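Local coordinates for sigma-C capsid protein (Avian reovirus, PDB 2VRS) that forms the homotrimeric fibre that attaches avian reovirus to host cells and induces apoptosis, this piece carrying coiled-coil, triple beta-spiral and C-terminal barrel parts, at residues L45-S48 against S52-D55; L60-Y65 against V71-Y76; I99-N104 against L131-S136; Y114-T119 against R184-T189; I188-G193 against R201-R206. One frame throughout, in Å; residues are numbered along the deposited sequence.

How the contacts relate
After the N-terminal helix, the chain makes two short turns, each closed by a local contact. Contact 1 brackets three residues and contact 2 five, and the two are joined by the hydrogen bond from Ser52 OG to Asp61 OD2; both belong to the triple beta-spiral and touch a second subunit. Contacts 3, 4 and 5 lie far from contact 1, in the C-terminal beta-barrel. Contact 3 ties strand 98-108 to 128-134, and its span crosses that of contact 4, which ties 111-119 to 185-191. Contact 5 closes the short excursion from 185-191 to 198-210 and shares Ile188 and Thr189 with contact 4. Their side chains meet in one barrel interior.

Contact 1 (L45-S48 against S52-D55); sequences LSFS and SVAD
The backbones of Phe47 and Ser52 approach to 5.7 Å between CA atoms and then diverge, and no hydrogen bond links 45-48 with 52-55. What joins them is one apolar pair, Phe47 and Val53. The methyl CG2 of Val53 is pressed against one flank of the phenyl ring, with Phe47 CD1 at 3.3 Å, a very tight approach for two carbons. From there the same methyl reaches Phe47 CG at 3.8 Å and, equally far from either, Phe47 CB and CE1 at 4.0 Å. It therefore rides along the CB side of the ring, at a slant to the ring plane. The torsions account for this: the Phe47 ring swings beside its backbone N (chi1 -64°), while Val53 turns CG2 beside its own N and sends CG1 off toward the carbonyl carbon. Ser52 takes part mainly through its backbone, its N lying 4.5 Å from Phe47 CB. Its CB points away from 45-48, and OG is hydrogen-bonded to Asp61. Val58 of the same chain lies against both Phe47 and Val53, and Leu45 of the third subunit packs on the pair as well. Ser46 and Phe47 also form a parallel ladder with a strand of the second subunit, and Ser48 OG is hydrogen-bonded to Ser59 OG and Val58 O of that second subunit. Short strands joined by a brief loop, with an apolar pair between them and one strand laddered onto another chain, fit the triple beta-spiral, the fibrous shaft motif in which three chains wind together.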
# COMPACT_ATOMS: atom_id res chain seq x y z
N LEU C 45 -10.37 25.25 -11.89
CA LEU C 45 -9.73 24.01 -11.36
C LEU C 45 -10.24 22.74 -12.04
O LEU C 45 -11.45 22.58 -12.30
CB LEU C 45 -9.97 23.88 -9.86
CG LEU C 45 -9.30 24.75 -8.80
CD1 LEU C 45 -9.92 24.42 -7.46
CD2 LEU C 45 -7.80 24.61 -8.72
N SER C 46 -9.31 21.80 -12.28
CA SER C 46 -9.66 20.49 -12.78
C SER C 46 -8.89 19.49 -11.92
O SER C 46 -7.99 19.88 -11.17
CB SER C 46 -9.26 20.32 -14.26
OG SER C 46 -7.89 20.62 -14.52
N PHE C 47 -9.21 18.24 -12.11
CA PHE C 47 -8.67 17.19 -11.26
C PHE C 47 -8.14 16.06 -12.13
O PHE C 47 -8.82 15.59 -13.05
CB PHE C 47 -9.75 16.75 -10.26
CG PHE C 47 -10.15 17.85 -9.30
CD1 PHE C 47 -11.11 18.81 -9.67
CD2 PHE C 47 -9.55 17.96 -8.06
CE1 PHE C 47 -11.46 19.85 -8.81
CE2 PHE C 47 -9.88 19.00 -7.19
CZ PHE C 47 -10.84 19.97 -7.58
N SER C 48 -6.90 15.63 -11.85
CA SER C 48 -6.28 14.55 -12.62
C SER C 48 -6.38 13.21 -11.89
O SER C 48 -6.33 13.18 -10.66
CB SER C 48 -4.80 14.85 -12.88
OG SER C 48 -4.15 15.01 -11.64
N SER C 52 -11.15 12.61 -9.25
CA SER C 52 -12.18 12.81 -10.28
C SER C 52 -13.36 13.57 -9.72
O SER C 52 -13.57 13.57 -8.51
CB SER C 52 -12.63 11.48 -10.89
OG SER C 52 -13.37 10.70 -9.97
N VAL C 53 -14.12 14.22 -10.60
CA VAL C 53 -15.30 15.00 -10.20
C VAL C 53 -16.54 14.49 -10.93
O VAL C 53 -16.49 14.18 -12.12
CB VAL C 53 -15.14 16.50 -10.50
CG1 VAL C 53 -16.10 17.33 -9.63
CG2 VAL C 53 -13.72 16.93 -10.28
N ALA C 54 -17.65 14.37 -10.21
CA ALA C 54 -18.93 13.98 -10.80
C ALA C 54 -19.97 14.84 -10.11
O ALA C 54 -20.17 14.73 -8.88
CB ALA C 54 -19.21 12.50 -10.56
N ASP C 55 -20.60 15.73 -10.88
CA ASP C 55 -21.66 16.58 -10.33
C ASP C 55 -21.12 17.41 -9.15
O ASP C 55 -21.75 17.53 -8.09
CB ASP C 55 -22.84 15.68 -9.91
CG ASP C 55 -24.09 16.48 -9.54
OD1 ASP C 55 -24.29 17.60 -10.06
OD2 ASP C 55 -24.87 15.96 -8.71

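Contact 2 (L60-Y65 against V71-Y76); sequences LDMDPY and VSLTSY
Leu60, at the end of strand 57-60, opens the contact by setting its methyl CD2 against Leu73 CD1, 4.1 Å away, the two side chains crossing at about a right angle. Two residues on, Met62 meets the same methyl with its sulfur: SD lies 3.8 Å from Leu73 CD1. The Met62 chain leaves beside its backbone N (chi1 -62°) and runs extended through chi2 (172°), which carries SD to the leucine; the bend at chi3 then turns CE off to one side. The two side chains slide past each other in opposite directions. Leu73 CD1 thus meets both a methyl and a thioether of 60-65. Asp63 turns inward on its own chain. Its OD1 accepts the backbone N of Tyr65 at 2.9 Å, the N-H arriving from above the carboxylate plane, while OD2 forms a salt bridge with Arg110 and a hydrogen bond with Thr74 of the second subunit. Pro64 and Tyr65 then offer backbone oxygens: Tyr76 CB touches both Pro64 O and Tyr65 O, each at 3.3 Å. Here the backbones are at their closest, Tyr65 and Tyr76 being 5.0 Å apart between CA atoms. The tyrosine ring itself leads away from 60-65, and its OH bonds to Asp210 of the third subunit. Leu73 also packs on Leu73 of the second subunit, so the apolar cluster continues across the trimer. The bend at Asp63 is an Asx turn, and the whole is a loop-and-strand unit of the triple beta-spiral, with leucines directed to its intertwined interior.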
# COMPACT_ATOMS: atom_id res chain seq x y z
N LEU C 60 -11.60 10.42 -4.58
CA LEU C 60 -10.41 9.65 -4.93
C LEU C 60 -10.90 8.28 -5.41
O LEU C 60 -11.56 7.58 -4.65
CB LEU C 60 -9.48 9.48 -3.70
CG LEU C 60 -8.30 8.52 -3.90
CD1 LEU C 60 -7.27 9.17 -4.88
CD2 LEU C 60 -7.66 8.28 -2.55
N ASP C 61 -10.59 7.94 -6.67
CA ASP C 61 -10.93 6.63 -7.23
C ASP C 61 -9.90 5.65 -6.67
O ASP C 61 -8.68 5.91 -6.78
CB ASP C 61 -10.91 6.65 -8.75
CG ASP C 61 -12.03 7.54 -9.32
OD1 ASP C 61 -13.17 7.35 -8.89
OD2 ASP C 61 -11.73 8.37 -10.17
N MET C 62 -10.39 4.58 -6.06
CA MET C 62 -9.54 3.61 -5.34
C MET C 62 -9.74 2.19 -5.90
O MET C 62 -10.89 1.71 -6.07
CB MET C 62 -9.91 3.61 -3.85
CG MET C 62 -9.67 4.97 -3.15
SD MET C 62 -10.34 4.99 -1.46
CE MET C 62 -12.11 5.26 -1.77
N ASP C 63 -8.60 1.53 -6.18
CA ASP C 63 -8.63 0.12 -6.57
C ASP C 63 -8.85 -0.66 -5.29
O ASP C 63 -7.98 -0.59 -4.42
CB ASP C 63 -7.26 -0.23 -7.14
CG ASP C 63 -7.00 -1.74 -7.22
OD1 ASP C 63 -7.96 -2.52 -7.13
OD2 ASP C 63 -5.81 -2.10 -7.38
N PRO C 64 -9.98 -1.39 -5.17
CA PRO C 64 -10.32 -2.10 -3.92
C PRO C 64 -9.37 -3.26 -3.56
O PRO C 64 -9.36 -3.70 -2.41
CB PRO C 64 -11.73 -2.63 -4.18
CG PRO C 64 -11.80 -2.82 -5.61
CD PRO C 64 -11.04 -1.60 -6.18
N TYR C 65 -8.54 -3.71 -4.50
CA TYR C 65 -7.49 -4.71 -4.18
C TYR C 65 -6.27 -4.05 -3.55
O TYR C 65 -5.40 -4.76 -3.06
CB TYR C 65 -7.08 -5.48 -5.43
CG TYR C 65 -8.17 -6.42 -5.85
CD1 TYR C 65 -8.25 -7.68 -5.29
CD2 TYR C 65 -9.16 -6.02 -6.76
CE1 TYR C 65 -9.30 -8.54 -5.60
CE2 TYR C 65 -10.20 -6.88 -7.10
CZ TYR C 65 -10.25 -8.14 -6.52
OH TYR C 65 -11.25 -9.03 -6.84
N VAL C 71 -13.07 6.51 6.61
CA VAL C 71 -12.73 7.93 6.84
C VAL C 71 -11.39 8.29 6.18
O VAL C 71 -11.35 9.10 5.24
CB VAL C 71 -12.80 8.38 8.34
CG1 VAL C 71 -12.50 9.87 8.48
CG2 VAL C 71 -14.19 8.09 8.88
N SER C 72 -10.31 7.66 6.65
CA SER C 72 -8.96 7.89 6.10
C SER C 72 -8.66 6.81 5.05
O SER C 72 -9.31 5.77 5.03
CB SER C 72 -7.93 7.85 7.23
OG SER C 72 -7.95 6.58 7.89
N LEU C 73 -7.67 7.07 4.20
CA LEU C 73 -7.27 6.12 3.17
C LEU C 73 -6.48 4.99 3.85
O LEU C 73 -5.47 5.23 4.51
CB LEU C 73 -6.36 6.84 2.16
CG LEU C 73 -5.84 5.94 1.02
CD1 LEU C 73 -6.97 5.32 0.17
CD2 LEU C 73 -4.79 6.74 0.18
N THR C 74 -6.98 3.77 3.64
CA THR C 74 -6.41 2.57 4.31
C THR C 74 -6.22 1.45 3.28
O THR C 74 -6.37 1.66 2.06
CB THR C 74 -7.25 2.15 5.54
OG1 THR C 74 -6.59 1.11 6.30
CG2 THR C 74 -8.66 1.70 5.13
N SER C 75 -5.85 0.26 3.75
CA SER C 75 -5.59 -0.87 2.85
C SER C 75 -6.82 -1.53 2.22
O SER C 75 -7.95 -1.02 2.31
CB SER C 75 -4.73 -1.91 3.60
OG SER C 75 -5.48 -2.34 4.73
N TYR C 76 -6.61 -2.63 1.52
CA TYR C 76 -7.57 -3.13 0.56
C TYR C 76 -8.87 -3.57 1.20
O TYR C 76 -8.86 -4.03 2.33
CB TYR C 76 -6.99 -4.30 -0.19
CG TYR C 76 -6.70 -5.55 0.64
CD1 TYR C 76 -5.41 -5.76 1.17
CD2 TYR C 76 -7.66 -6.55 0.79
CE1 TYR C 76 -5.13 -6.94 1.90
CE2 TYR C 76 -7.43 -7.73 1.52
CZ TYR C 76 -6.13 -7.90 2.08
OH TYR C 76 -5.79 -9.05 2.74

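Contact 3 (I99-N104 against L131-S136); sequences IDMTVN and LTFDLS
Just past Phe133, whose ring packs on Met101, Asp134 OD1 accepts the backbone N of Ser136 at 2.9 Å with an N-H...O angle of 160°, an Asx turn that bends the chain as strand 128-134 ends. The N-H comes in above the carboxylate plane. Strands 98-108 and 128-134 belong to the C-terminal beta-barrel, where both flank strand 81-92 without pairing with each other. They meet through buried side chains alone, and their backbones stay well separated: the CA atom of Ile99 and the CA atom of Leu131 are 9.1 Å apart. At one end the branch methyl CG2 of Ile99 faces Leu131 CD2 at 4.3 Å. At the other, the Met101 and Phe133 side chains cross at about a right angle. Met101 presents its second carbon rather than its sulfur: after leaving beside the backbone N it folds back at both chi2 (-56°) and chi3, and SD turns toward Ser118 of strand 111-119. The Phe133 ring is hemmed in further by Met116, by the ring of Phe186 with its plane at about 15°, and by Trp87, edge to face. Thr132 instead points its OG1 to Thr187 on the neighbouring strand. At the centre of the pair, Met101 CG lies 4.0 Å from Phe133 CE1, close to the ring plane and therefore at its edge.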
# COMPACT_ATOMS: atom_id res chain seq x y z
N ILE C 99 5.38 -32.04 -15.22
CA ILE C 99 4.99 -32.51 -13.91
C ILE C 99 3.75 -31.76 -13.51
O ILE C 99 3.66 -30.54 -13.69
CB ILE C 99 6.13 -32.40 -12.84
CG1 ILE C 99 5.72 -33.12 -11.52
CG2 ILE C 99 6.54 -30.94 -12.63
CD1 ILE C 99 6.90 -33.41 -10.60
N ASP C 100 2.78 -32.52 -13.03
CA ASP C 100 1.50 -31.98 -12.60
C ASP C 100 1.57 -31.47 -11.18
O ASP C 100 1.81 -32.24 -10.23
CB ASP C 100 0.43 -33.07 -12.70
CG ASP C 100 -0.05 -33.29 -14.13
OD1 ASP C 100 0.17 -32.41 -15.02
OD2 ASP C 100 -0.66 -34.35 -14.37
N MET C 101 1.37 -30.17 -11.05
CA MET C 101 1.39 -29.52 -9.74
C MET C 101 0.00 -29.23 -9.21
O MET C 101 -0.86 -28.68 -9.91
CB MET C 101 2.14 -28.16 -9.82
CG MET C 101 3.56 -28.25 -10.37
SD MET C 101 4.67 -29.41 -9.50
CE MET C 101 4.90 -28.47 -7.96
N THR C 102 -0.23 -29.58 -7.95
CA THR C 102 -1.40 -29.10 -7.25
C THR C 102 -1.08 -27.75 -6.62
O THR C 102 -0.12 -27.61 -5.84
CB THR C 102 -1.80 -30.13 -6.17
OG1 THR C 102 -2.14 -31.35 -6.86
CG2 THR C 102 -2.95 -29.65 -5.31
N VAL C 103 -1.85 -26.74 -6.99
CA VAL C 103 -1.50 -25.35 -6.62
C VAL C 103 -2.57 -24.75 -5.74
O VAL C 103 -3.76 -24.84 -6.05
CB VAL C 103 -1.34 -24.42 -7.86
CG1 VAL C 103 -1.04 -22.97 -7.40
CG2 VAL C 103 -0.26 -24.94 -8.84
N ASN C 104 -2.16 -24.14 -4.63
CA ASN C 104 -3.01 -23.23 -3.89
C ASN C 104 -2.43 -21.82 -4.02
O ASN C 104 -1.28 -21.63 -3.71
CB ASN C 104 -3.00 -23.58 -2.41
CG ASN C 104 -3.89 -24.77 -2.10
OD1 ASN C 104 -5.08 -24.61 -1.85
ND2 ASN C 104 -3.31 -25.93 -2.07
N LEU C 131 11.93 -24.90 -15.11
CA LEU C 131 10.52 -25.37 -15.03
C LEU C 131 9.63 -24.18 -15.30
O LEU C 131 9.69 -23.18 -14.61
CB LEU C 131 10.23 -25.92 -13.64
CG LEU C 131 9.04 -26.86 -13.49
CD1 LEU C 131 9.22 -28.08 -14.46
CD2 LEU C 131 8.87 -27.37 -12.02
N THR C 132 8.81 -24.33 -16.32
CA THR C 132 7.99 -23.25 -16.84
C THR C 132 6.52 -23.36 -16.40
O THR C 132 5.93 -24.45 -16.41
CB THR C 132 8.19 -23.14 -18.40
OG1 THR C 132 9.53 -22.70 -18.65
CG2 THR C 132 7.19 -22.11 -18.99
N PHE C 133 5.94 -22.22 -16.02
CA PHE C 133 4.56 -22.11 -15.50
C PHE C 133 3.84 -21.07 -16.38
O PHE C 133 3.89 -19.89 -16.15
CB PHE C 133 4.57 -21.64 -14.04
CG PHE C 133 5.08 -22.70 -13.10
CD1 PHE C 133 4.18 -23.60 -12.54
CD2 PHE C 133 6.45 -22.81 -12.86
CE1 PHE C 133 4.65 -24.62 -11.68
CE2 PHE C 133 6.96 -23.86 -12.00
CZ PHE C 133 6.05 -24.74 -11.41
N ASP C 134 3.16 -21.58 -17.39
CA ASP C 134 2.40 -20.75 -18.34
C ASP C 134 0.94 -20.87 -17.97
O ASP C 134 0.46 -21.99 -17.77
CB ASP C 134 2.63 -21.41 -19.71
CG ASP C 134 1.92 -20.72 -20.86
OD1 ASP C 134 0.93 -19.98 -20.67
OD2 ASP C 134 2.36 -20.99 -22.01
N LEU C 135 0.23 -19.75 -17.88
CA LEU C 135 -1.21 -19.80 -17.44
C LEU C 135 -2.06 -20.71 -18.32
O LEU C 135 -3.05 -21.28 -17.85
CB LEU C 135 -1.84 -18.41 -17.40
CG LEU C 135 -1.27 -17.36 -16.43
CD1 LEU C 135 -2.11 -16.06 -16.63
CD2 LEU C 135 -1.33 -17.90 -14.98
N SER C 136 -1.67 -20.87 -19.60
CA SER C 136 -2.37 -21.78 -20.52
C SER C 136 -2.34 -23.25 -20.15
O SER C 136 -3.19 -24.01 -20.63
CB SER C 136 -1.84 -21.61 -21.95
OG SER C 136 -2.27 -20.35 -22.41

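Contact 4 (Y114-T119 against R184-T189); sequences YMMSST and RVFTIT
Phe186 reaches from strand 185-191 toward Tyr114 and Met116, its CB directed across the barrel at 114-119. Chi1 at 70° sets CG between the backbone N and the carbonyl carbon. Along one edge CD2 and CE2 run beside Ile188 CG2 of their own strand, which lies in the ring plane and 3.7 Å from Phe186 CE2. On the other flank CE1 comes up to Tyr114 CE2 at 4.1 Å. These two side chains slide past each other in opposite directions, so the rings touch by their outer carbons. At the tip, Phe186 CZ meets Met116 CE at 4.3 Å, the methyl lying near the plane of the ring and thus at its edge. Met116 gets there by being stretched out: both chi2 (-174°) and chi3 are close to fully extended, so the methyl spans much of the distance between the backbones, where Met116 CA and Ile188 CA are 13.1 Å apart. Phe133 and Tyr180 add aromatic contacts to the same phenyl ring, and the backbone of Met116 pairs with Val205 on strand 198-210. No polar bond crosses between 114-119 and 184-189. The two strands stand four places apart in the closed eight-strand ring, so the carbon atoms of long side chains bridge the barrel interior by van der Waals contact, and burial of these surfaces is what joins them.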
# COMPACT_ATOMS: atom_id res chain seq x y z
N TYR C 114 1.86 -18.43 -3.98
CA TYR C 114 1.68 -19.78 -4.51
C TYR C 114 2.27 -20.83 -3.58
O TYR C 114 3.41 -20.73 -3.14
CB TYR C 114 2.41 -19.92 -5.85
CG TYR C 114 1.78 -19.23 -7.02
CD1 TYR C 114 0.44 -19.40 -7.33
CD2 TYR C 114 2.58 -18.47 -7.88
CE1 TYR C 114 -0.14 -18.79 -8.49
CE2 TYR C 114 2.04 -17.89 -9.01
CZ TYR C 114 0.69 -18.03 -9.32
OH TYR C 114 0.21 -17.44 -10.46
N MET C 115 1.48 -21.88 -3.31
CA MET C 115 2.00 -23.03 -2.62
C MET C 115 1.69 -24.22 -3.54
O MET C 115 0.53 -24.49 -3.78
CB MET C 115 1.26 -23.18 -1.27
CG MET C 115 1.75 -22.25 -0.20
SD MET C 115 1.19 -20.50 -0.26
CE MET C 115 -0.58 -20.60 -0.54
N MET C 116 2.72 -24.92 -4.03
CA MET C 116 2.50 -26.03 -5.00
C MET C 116 3.17 -27.31 -4.54
O MET C 116 4.28 -27.30 -3.96
CB MET C 116 3.17 -25.68 -6.31
CG MET C 116 2.79 -24.29 -6.84
SD MET C 116 3.54 -24.09 -8.49
CE MET C 116 3.31 -22.36 -8.80
N SER C 117 2.51 -28.43 -4.83
CA SER C 117 3.11 -29.71 -4.54
C SER C 117 2.81 -30.67 -5.69
O SER C 117 1.83 -30.51 -6.42
CB SER C 117 2.61 -30.27 -3.20
OG SER C 117 1.23 -30.49 -3.25
N SER C 118 3.68 -31.65 -5.87
CA SER C 118 3.43 -32.49 -7.02
C SER C 118 3.09 -33.88 -6.60
O SER C 118 3.58 -34.39 -5.60
CB SER C 118 4.65 -32.55 -7.90
OG SER C 118 5.69 -33.34 -7.29
N THR C 119 2.30 -34.52 -7.46
CA THR C 119 2.32 -35.96 -7.53
C THR C 119 3.09 -36.34 -8.82
O THR C 119 3.13 -35.59 -9.81
CB THR C 119 0.88 -36.56 -7.42
OG1 THR C 119 0.97 -37.90 -6.91
CG2 THR C 119 0.11 -36.50 -8.75
N ARG C 184 2.08 -13.84 -18.91
CA ARG C 184 1.40 -15.11 -18.64
C ARG C 184 2.34 -16.26 -18.26
O ARG C 184 1.88 -17.35 -17.95
CB ARG C 184 0.56 -15.58 -19.84
CG ARG C 184 -0.62 -14.65 -20.15
CD ARG C 184 -1.35 -15.13 -21.43
NE ARG C 184 -1.93 -16.47 -21.33
CZ ARG C 184 -3.14 -16.75 -20.87
NH1 ARG C 184 -3.92 -15.78 -20.43
NH2 ARG C 184 -3.57 -18.01 -20.84
N VAL C 185 3.66 -16.03 -18.30
CA VAL C 185 4.59 -17.16 -18.22
C VAL C 185 5.79 -16.82 -17.37
O VAL C 185 6.48 -15.84 -17.65
CB VAL C 185 5.14 -17.59 -19.64
CG1 VAL C 185 6.09 -18.79 -19.53
CG2 VAL C 185 4.01 -17.86 -20.60
N PHE C 186 6.07 -17.63 -16.35
CA PHE C 186 7.33 -17.54 -15.66
C PHE C 186 8.04 -18.88 -15.67
O PHE C 186 7.42 -19.93 -15.84
CB PHE C 186 7.23 -16.98 -14.21
CG PHE C 186 6.56 -17.91 -13.22
CD1 PHE C 186 5.17 -17.87 -13.08
CD2 PHE C 186 7.33 -18.74 -12.35
CE1 PHE C 186 4.54 -18.68 -12.15
CE2 PHE C 186 6.71 -19.55 -11.39
CZ PHE C 186 5.30 -19.53 -11.30
N THR C 187 9.35 -18.80 -15.54
CA THR C 187 10.21 -19.98 -15.48
C THR C 187 11.10 -19.90 -14.23
O THR C 187 11.67 -18.85 -13.93
CB THR C 187 11.06 -20.08 -16.77
OG1 THR C 187 10.17 -20.20 -17.88
CG2 THR C 187 12.01 -21.29 -16.72
N ILE C 188 11.17 -20.99 -13.49
CA ILE C 188 12.09 -21.09 -12.38
C ILE C 188 13.31 -21.96 -12.74
O ILE C 188 13.19 -22.90 -13.52
CB ILE C 188 11.38 -21.63 -11.12
CG1 ILE C 188 10.97 -23.08 -11.29
CG2 ILE C 188 10.18 -20.69 -10.80
CD1 ILE C 188 10.39 -23.71 -10.00
N THR C 189 14.45 -21.62 -12.15
CA THR C 189 15.71 -22.33 -12.37
C THR C 189 16.21 -22.83 -11.01
O THR C 189 16.29 -22.05 -10.04
CB THR C 189 16.75 -21.36 -12.95
OG1 THR C 189 16.29 -20.89 -14.23
CG2 THR C 189 18.10 -22.05 -13.07

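Contact 5 (I188-G193 against R201-R206); sequences ITFPTG and RSLTVR
Ile188 and Val205 carry one of two apolar contacts that join these segments, Phe190 and Leu203 the other. In the first, two branched side chains reach toward each other tip to tip, Ile188 CD1 standing 4.0 Å from Val205 CG2, while the backbones remain 9.4 Å apart between their CA atoms. In the second, Phe190 CZ, the far end of the ring, lies 4.0 Å from Leu203 CD1; the approach is at a slant to the ring. In Leu203, chi1 (176°) and chi2 (68°) together place CD1 against Phe190 CZ. Within its own strand, Phe190 is steadied along its edge by Ile188 CG1, which sits in the ring plane 3.9 Å from Phe190 CD1, so isoleucine and phenylalanine form one continuous inward surface. Val161 of strand 159-167 lines Ile188 and Val205, and Leu131 packs on Leu203.

Polar groups sit outside this pairing. The backbone N of Leu203 bonds to Ser118 OG. Among the side chains of this strand the roles alternate: Leu203 and Val205 face the barrel interior, while Thr204 OG1 bonds to Ser164 OG and Arg206 makes a salt bridge to Asp162 of the third subunit. Pro191 touches Tyr174, which with His172 holds a zinc ion. No hydrogen bond links the two segments. Since the strands are not neighbours in the sheet, it is close contact between methyls and a ring rather than a backbone ladder that joins them, an attachment that depends on shape and burial.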
# COMPACT_ATOMS: atom_id res chain seq x y z
N ILE C 188 11.17 -20.99 -13.49
CA ILE C 188 12.09 -21.09 -12.38
C ILE C 188 13.31 -21.96 -12.74
O ILE C 188 13.19 -22.90 -13.52
CB ILE C 188 11.38 -21.63 -11.12
CG1 ILE C 188 10.97 -23.08 -11.29
CG2 ILE C 188 10.18 -20.69 -10.80
CD1 ILE C 188 10.39 -23.71 -10.00
N THR C 189 14.45 -21.62 -12.15
CA THR C 189 15.71 -22.33 -12.37
C THR C 189 16.21 -22.83 -11.01
O THR C 189 16.29 -22.05 -10.04
CB THR C 189 16.75 -21.36 -12.95
OG1 THR C 189 16.29 -20.89 -14.23
CG2 THR C 189 18.10 -22.05 -13.07
N PHE C 190 16.54 -24.12 -10.91
CA PHE C 190 16.99 -24.67 -9.64
C PHE C 190 17.92 -25.88 -9.78
O PHE C 190 17.88 -26.59 -10.80
CB PHE C 190 15.78 -24.95 -8.72
CG PHE C 190 14.80 -25.97 -9.26
CD1 PHE C 190 13.69 -25.58 -10.01
CD2 PHE C 190 14.94 -27.34 -8.95
CE1 PHE C 190 12.77 -26.53 -10.48
CE2 PHE C 190 14.04 -28.29 -9.44
CZ PHE C 190 12.94 -27.88 -10.18
N PRO C 191 18.79 -26.09 -8.76
CA PRO C 191 19.66 -27.25 -8.74
C PRO C 191 18.84 -28.51 -8.62
O PRO C 191 17.79 -28.52 -7.93
CB PRO C 191 20.48 -27.06 -7.43
CG PRO C 191 20.32 -25.64 -7.08
CD PRO C 191 18.97 -25.25 -7.55
N THR C 192 19.30 -29.58 -9.26
CA THR C 192 18.64 -30.88 -9.22
C THR C 192 19.19 -31.85 -8.16
O THR C 192 18.63 -32.94 -7.97
CB THR C 192 18.78 -31.59 -10.56
OG1 THR C 192 20.18 -31.82 -10.81
CG2 THR C 192 18.14 -30.78 -11.70
N GLY C 193 20.27 -31.45 -7.47
CA GLY C 193 20.82 -32.25 -6.37
C GLY C 193 21.82 -33.31 -6.81
O GLY C 193 22.15 -34.20 -6.03
N ARG C 201 11.12 -36.29 -7.31
CA ARG C 201 9.69 -36.41 -7.08
C ARG C 201 9.33 -35.61 -5.85
O ARG C 201 10.22 -35.03 -5.21
CB ARG C 201 9.29 -37.89 -6.92
CG ARG C 201 9.95 -38.56 -5.70
CD ARG C 201 9.52 -40.02 -5.49
NE ARG C 201 10.37 -40.67 -4.49
CZ ARG C 201 10.05 -40.86 -3.22
NH1 ARG C 201 8.87 -40.46 -2.76
NH2 ARG C 201 10.93 -41.47 -2.42
N SER C 202 8.04 -35.54 -5.53
CA SER C 202 7.57 -34.77 -4.35
C SER C 202 8.09 -33.33 -4.41
O SER C 202 8.61 -32.79 -3.41
CB SER C 202 8.04 -35.41 -3.03
OG SER C 202 7.55 -36.75 -2.93
N LEU C 203 7.98 -32.74 -5.59
CA LEU C 203 8.47 -31.37 -5.79
C LEU C 203 7.51 -30.40 -5.12
O LEU C 203 6.28 -30.55 -5.25
CB LEU C 203 8.59 -31.06 -7.30
CG LEU C 203 8.98 -29.64 -7.74
CD1 LEU C 203 10.46 -29.25 -7.38
CD2 LEU C 203 8.74 -29.53 -9.28
N THR C 204 8.02 -29.42 -4.37
CA THR C 204 7.18 -28.37 -3.83
C THR C 204 7.79 -27.05 -4.34
O THR C 204 9.02 -26.95 -4.55
CB THR C 204 7.15 -28.34 -2.26
OG1 THR C 204 8.45 -28.02 -1.78
CG2 THR C 204 6.68 -29.69 -1.67
N VAL C 205 6.93 -26.09 -4.63
CA VAL C 205 7.38 -24.78 -5.12
C VAL C 205 6.59 -23.77 -4.26
O VAL C 205 5.36 -23.88 -4.12
CB VAL C 205 7.01 -24.57 -6.62
CG1 VAL C 205 7.29 -23.13 -7.05
CG2 VAL C 205 7.83 -25.52 -7.55
N ARG C 206 7.30 -22.83 -3.65
CA ARG C 206 6.67 -21.75 -2.89
C ARG C 206 7.27 -20.43 -3.35
O ARG C 206 8.50 -20.25 -3.37
CB ARG C 206 6.89 -21.92 -1.39
CG ARG C 206 6.31 -23.20 -0.87
CD ARG C 206 6.10 -23.12 0.63
NE ARG C 206 5.28 -21.97 1.03
CZ ARG C 206 4.96 -21.70 2.29
NH1 ARG C 206 5.40 -22.49 3.25
NH2 ARG C 206 4.22 -20.65 2.59